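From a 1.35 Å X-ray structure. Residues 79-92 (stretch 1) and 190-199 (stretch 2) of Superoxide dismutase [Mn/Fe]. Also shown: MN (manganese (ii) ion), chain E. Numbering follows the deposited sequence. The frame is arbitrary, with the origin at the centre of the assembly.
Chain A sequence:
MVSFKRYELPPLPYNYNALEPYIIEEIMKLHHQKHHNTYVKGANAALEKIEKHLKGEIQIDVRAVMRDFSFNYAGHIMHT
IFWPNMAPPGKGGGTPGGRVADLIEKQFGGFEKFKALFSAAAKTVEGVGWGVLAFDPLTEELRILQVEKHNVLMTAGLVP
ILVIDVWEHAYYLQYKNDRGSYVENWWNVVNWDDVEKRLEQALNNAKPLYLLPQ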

# COMPACT_ATOMS: atom_id res chain seq x y z
N HIS A 79 -1.46 -16.53 10.48
CA HIS A 79 -0.72 -17.77 10.77
C HIS A 79 -1.51 -18.71 11.68
O HIS A 79 -1.44 -19.93 11.53
CB HIS A 79 0.67 -17.48 11.34
CG HIS A 79 1.62 -16.91 10.34
ND1 HIS A 79 1.63 -15.57 10.01
CD2 HIS A 79 2.58 -17.49 9.58
CE1 HIS A 79 2.56 -15.35 9.09
NE2 HIS A 79 3.15 -16.50 8.81
N THR A 80 -2.27 -18.13 12.61
CA THR A 80 -3.13 -18.91 13.50
C THR A 80 -4.16 -19.74 12.72
O THR A 80 -4.48 -20.86 13.12
CB THR A 80 -3.81 -17.98 14.53
OG1 THR A 80 -2.81 -17.43 15.40
CG2 THR A 80 -4.85 -18.72 15.37
N ILE A 81 -4.65 -19.19 11.61
CA ILE A 81 -5.56 -19.93 10.73
C ILE A 81 -4.78 -20.91 9.84
O ILE A 81 -5.20 -22.05 9.63
CB ILE A 81 -6.42 -18.96 9.88
CG1 ILE A 81 -7.25 -18.06 10.79
CG2 ILE A 81 -7.30 -19.74 8.90
CD1 ILE A 81 -7.93 -16.90 10.08
N PHE A 82 -3.62 -20.46 9.34
CA PHE A 82 -2.78 -21.23 8.43
C PHE A 82 -2.41 -22.63 8.95
O PHE A 82 -2.52 -23.62 8.22
CB PHE A 82 -1.53 -20.42 8.09
CG PHE A 82 -0.61 -21.05 7.07
CD1 PHE A 82 -1.07 -21.39 5.80
CD2 PHE A 82 0.73 -21.27 7.37
CE1 PHE A 82 -0.21 -21.97 4.86
CE2 PHE A 82 1.61 -21.83 6.44
CZ PHE A 82 1.13 -22.18 5.18
N TRP A 83 -1.97 -22.72 10.21
CA TRP A 83 -1.49 -24.01 10.71
C TRP A 83 -2.58 -25.10 10.74
O TRP A 83 -2.37 -26.17 10.16
CB TRP A 83 -0.80 -23.90 12.07
CG TRP A 83 0.21 -22.80 12.23
CD1 TRP A 83 0.22 -21.85 13.20
CD2 TRP A 83 1.37 -22.57 11.42
NE1 TRP A 83 1.31 -21.02 13.05
CE2 TRP A 83 2.04 -21.45 11.97
CE3 TRP A 83 1.93 -23.20 10.30
CZ2 TRP A 83 3.21 -20.93 11.42
CZ3 TRP A 83 3.10 -22.68 9.76
CH2 TRP A 83 3.73 -21.56 10.32
N PRO A 84 -3.72 -24.86 11.42
CA PRO A 84 -4.77 -25.88 11.41
C PRO A 84 -5.47 -26.07 10.06
O PRO A 84 -6.16 -27.07 9.86
CB PRO A 84 -5.76 -25.39 12.48
CG PRO A 84 -5.55 -23.92 12.54
CD PRO A 84 -4.09 -23.70 12.26
N ASN A 85 -5.30 -25.11 9.15
CA ASN A 85 -5.74 -25.28 7.76
C ASN A 85 -4.98 -26.40 7.05
O ASN A 85 -5.35 -26.80 5.95
CB ASN A 85 -5.49 -24.00 6.94
CG ASN A 85 -6.65 -23.00 6.98
OD1 ASN A 85 -6.51 -21.90 6.44
ND2 ASN A 85 -7.78 -23.36 7.59
N MET A 86 -3.90 -26.89 7.67
CA MET A 86 -3.12 -27.98 7.11
C MET A 86 -3.13 -29.18 8.06
O MET A 86 -3.46 -29.04 9.23
CB MET A 86 -1.68 -27.54 6.83
CG MET A 86 -1.58 -26.41 5.82
SD MET A 86 0.10 -25.89 5.42
CE MET A 86 0.64 -25.17 6.97
N ALA A 87 -2.78 -30.34 7.52
CA ALA A 87 -2.70 -31.57 8.31
C ALA A 87 -1.76 -32.53 7.59
O ALA A 87 -1.58 -32.42 6.38
CB ALA A 87 -4.08 -32.19 8.47
N PRO A 88 -1.15 -33.48 8.34
CA PRO A 88 -0.28 -34.46 7.70
C PRO A 88 -1.01 -35.17 6.56
O PRO A 88 -2.21 -35.44 6.68
CB PRO A 88 0.01 -35.45 8.83
CG PRO A 88 -0.13 -34.65 10.07
CD PRO A 88 -1.24 -33.68 9.80
N PRO A 89 -0.30 -35.45 5.45
CA PRO A 89 -0.93 -36.09 4.28
C PRO A 89 -1.75 -37.32 4.69
O PRO A 89 -1.27 -38.14 5.48
CB PRO A 89 0.26 -36.50 3.41
CG PRO A 89 1.37 -35.59 3.82
CD PRO A 89 1.13 -35.19 5.24
N GLY A 90 -2.97 -37.43 4.18
CA GLY A 90 -3.91 -38.45 4.63
C GLY A 90 -5.14 -37.79 5.23
O GLY A 90 -6.19 -37.74 4.60
N LYS A 91 -4.99 -37.29 6.46
CA LYS A 91 -5.98 -36.37 7.02
C LYS A 91 -5.99 -35.10 6.17
O LYS A 91 -7.04 -34.50 5.94
CB LYS A 91 -5.67 -36.03 8.48
CG LYS A 91 -6.69 -35.08 9.11
CD LYS A 91 -6.30 -34.64 10.51
CE LYS A 91 -7.25 -33.57 11.01
NZ LYS A 91 -6.97 -33.18 12.42
N GLY A 92 -4.80 -34.70 5.72
CA GLY A 92 -4.65 -33.58 4.80
C GLY A 92 -4.73 -34.02 3.36
O GLY A 92 -4.44 -35.17 3.03
N VAL A 190 -3.89 -29.77 2.69
CA VAL A 190 -5.06 -28.98 3.12
C VAL A 190 -5.96 -29.82 4.03
O VAL A 190 -6.35 -30.94 3.68
CB VAL A 190 -5.87 -28.42 1.93
CG1 VAL A 190 -7.17 -27.79 2.41
CG2 VAL A 190 -5.04 -27.41 1.16
N ASN A 191 -6.28 -29.27 5.19
CA ASN A 191 -7.14 -29.91 6.17
C ASN A 191 -8.59 -29.50 5.94
O ASN A 191 -9.08 -28.55 6.55
CB ASN A 191 -6.67 -29.54 7.58
CG ASN A 191 -7.44 -30.26 8.67
OD1 ASN A 191 -8.30 -31.11 8.40
ND2 ASN A 191 -7.12 -29.94 9.91
N TRP A 192 -9.28 -30.22 5.06
CA TRP A 192 -10.65 -29.86 4.72
C TRP A 192 -11.62 -29.97 5.89
O TRP A 192 -12.63 -29.26 5.93
CB TRP A 192 -11.15 -30.66 3.50
CG TRP A 192 -10.47 -30.23 2.24
CD1 TRP A 192 -9.57 -30.94 1.51
CD2 TRP A 192 -10.60 -28.95 1.59
NE1 TRP A 192 -9.15 -30.21 0.43
CE2 TRP A 192 -9.77 -28.98 0.45
CE3 TRP A 192 -11.36 -27.80 1.84
CZ2 TRP A 192 -9.66 -27.90 -0.43
CZ3 TRP A 192 -11.25 -26.72 0.97
CH2 TRP A 192 -10.41 -26.78 -0.15
N ASP A 193 -11.30 -30.82 6.86
CA ASP A 193 -12.08 -30.89 8.10
C ASP A 193 -12.07 -29.56 8.84
O ASP A 193 -13.10 -29.10 9.32
CB ASP A 193 -11.56 -32.01 9.01
CG ASP A 193 -12.29 -32.05 10.35
OD1 ASP A 193 -13.52 -32.30 10.35
OD2 ASP A 193 -11.64 -31.84 11.40
N ASP A 194 -10.89 -28.95 8.94
CA ASP A 194 -10.76 -27.65 9.59
C ASP A 194 -11.54 -26.58 8.81
O ASP A 194 -12.27 -25.79 9.41
CB ASP A 194 -9.29 -27.26 9.71
CG ASP A 194 -9.10 -25.91 10.37
OD1 ASP A 194 -9.15 -25.83 11.61
OD2 ASP A 194 -8.90 -24.92 9.63
N VAL A 195 -11.40 -26.59 7.49
CA VAL A 195 -12.11 -25.63 6.64
C VAL A 195 -13.62 -25.77 6.81
O VAL A 195 -14.33 -24.77 6.93
CB VAL A 195 -11.70 -25.75 5.15
CG1 VAL A 195 -12.42 -24.72 4.30
CG2 VAL A 195 -10.19 -25.58 4.99
N GLU A 196 -14.11 -27.01 6.83
CA GLU A 196 -15.53 -27.29 7.03
C GLU A 196 -16.03 -26.75 8.38
O GLU A 196 -17.10 -26.14 8.45
CB GLU A 196 -15.79 -28.80 6.93
CG GLU A 196 -17.26 -29.23 7.05
CD GLU A 196 -18.09 -28.92 5.82
OE1 GLU A 196 -17.52 -28.59 4.76
OE2 GLU A 196 -19.33 -29.02 5.90
N LYS A 197 -15.25 -26.98 9.43
CA LYS A 197 -15.60 -26.48 10.76
C LYS A 197 -15.63 -24.95 10.81
O LYS A 197 -16.50 -24.37 11.46
CB LYS A 197 -14.67 -27.06 11.82
CG LYS A 197 -14.96 -28.51 12.15
CD LYS A 197 -13.93 -29.09 13.10
CE LYS A 197 -14.38 -30.43 13.67
NZ LYS A 197 -14.72 -31.43 12.61
N ARG A 198 -14.69 -24.31 10.11
CA ARG A 198 -14.67 -22.85 10.01
C ARG A 198 -15.89 -22.32 9.26
O ARG A 198 -16.54 -21.36 9.71
CB ARG A 198 -13.38 -22.36 9.36
CG ARG A 198 -12.20 -22.55 10.29
CD ARG A 198 -10.87 -22.11 9.70
NE ARG A 198 -9.81 -22.55 10.61
CZ ARG A 198 -9.42 -21.90 11.70
NH1 ARG A 198 -9.96 -20.72 12.02
NH2 ARG A 198 -8.48 -22.42 12.47
N LEU A 199 -16.23 -22.96 8.15
CA LEU A 199 -17.43 -22.58 7.40
C LEU A 199 -18.70 -22.74 8.24
O LEU A 199 -19.57 -21.88 8.21
CB LEU A 199 -17.52 -23.37 6.09
CG LEU A 199 -18.75 -23.07 5.22
CD1 LEU A 199 -18.85 -21.59 4.87
CD2 LEU A 199 -18.73 -23.91 3.97
MN MN E . 4.42 -16.70 7.02
O HOH W 1 -8.54 -33.14 3.99
O HOH W 2 -9.23 -33.07 6.79
O HOH W 3 -9.03 -30.91 12.06
O HOH W 4 3.69 -14.88 6.19

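The contact between these two stretches is a largely polar one, in which the turn from Trp 83 to Met 86, with a helix leading into it, docks against the capped N-terminus of a helix in the other stretch, with two turn carbonyls and the side chain of Asn 85 bonded to the start of that helix. The general principle is that peptide groups released from regular helical bonding need partners when they are buried; here the N-cap asparagine supplies them, from its backbone N and its side-chain ND2.

In the first stretch, a type I turn runs from Trp 83 to Met 86 and is closed by the bond from Met 86 N to Trp 83 O at 3.0 Å. The carbonyls of Pro 84 and Asn 85 find their donors across the interface, both on Asn 191. The amide Asn 191 N gives a short, nearly straight bond to Asn 85 O, 2.7 Å with an angle of 174° at the hydrogen, while the side-chain Asn 191 ND2 reaches Pro 84 O at 3.0 Å with a more bent 138°. One residue thus holds two consecutive carbonyls, one with its backbone and one with its side chain. Where the CA atoms of the two stretches come nearest, Met 86 and Val 190 form a single beta bridge, with their CA atoms 4.5 Å apart, and Val 190 CA lies 3.6 Å from Asn 85 O in a CA-H...O contact.

The other end of the Asn 191 side-chain amide serves its own helix: Asn 191 OD1 accepts a weak capping bond from Asp 194 N, 3.4 Å away. With chi1 at -175° (t), the side chain reaches both the turn and the first turn of the helix. Asn 191 CB packs 3.8 Å from Ala 87 CB.

A second polar cluster lies one helical turn further on. Asp 194 and Arg 198 are four residues apart, and Arg 198 NE forms a salt bridge with Asp 194 OD2 at 2.7 Å. The same Asp 194 OD2 accepts a hydrogen bond from Asn 85 ND2 at 2.8 Å, so one carboxylate oxygen joins the helix to the turn. Asn 85 directs its CA-to-CB bond away from the second stretch, yet its amide end comes back to make this bond. Around the guanidinium of Arg 198, Ile 81 CG2 lies over one face, whereas Pro 84 CG sits at the edge, 3.3 Å from Arg 198 NH2. Aliphatic groups thus lie against one face and at the edge of the charged group.

Water completes the contact where Lys 91 approaches the helix start. The oxygen of water 2 lies 2.8 Å from Lys 91 O and 2.7 Å from Asn 191 OD1, in reach of both as a donor, and accepts from Asp 193 N at 3.1 Å; water 3 links Lys 91 NZ, Asn 191 ND2 and Asp 193 OD2. Nearby, Gly 92 CA approaches Val 190 O to 3.3 Å, and a CB on this glycine would clash with Ala 87 O.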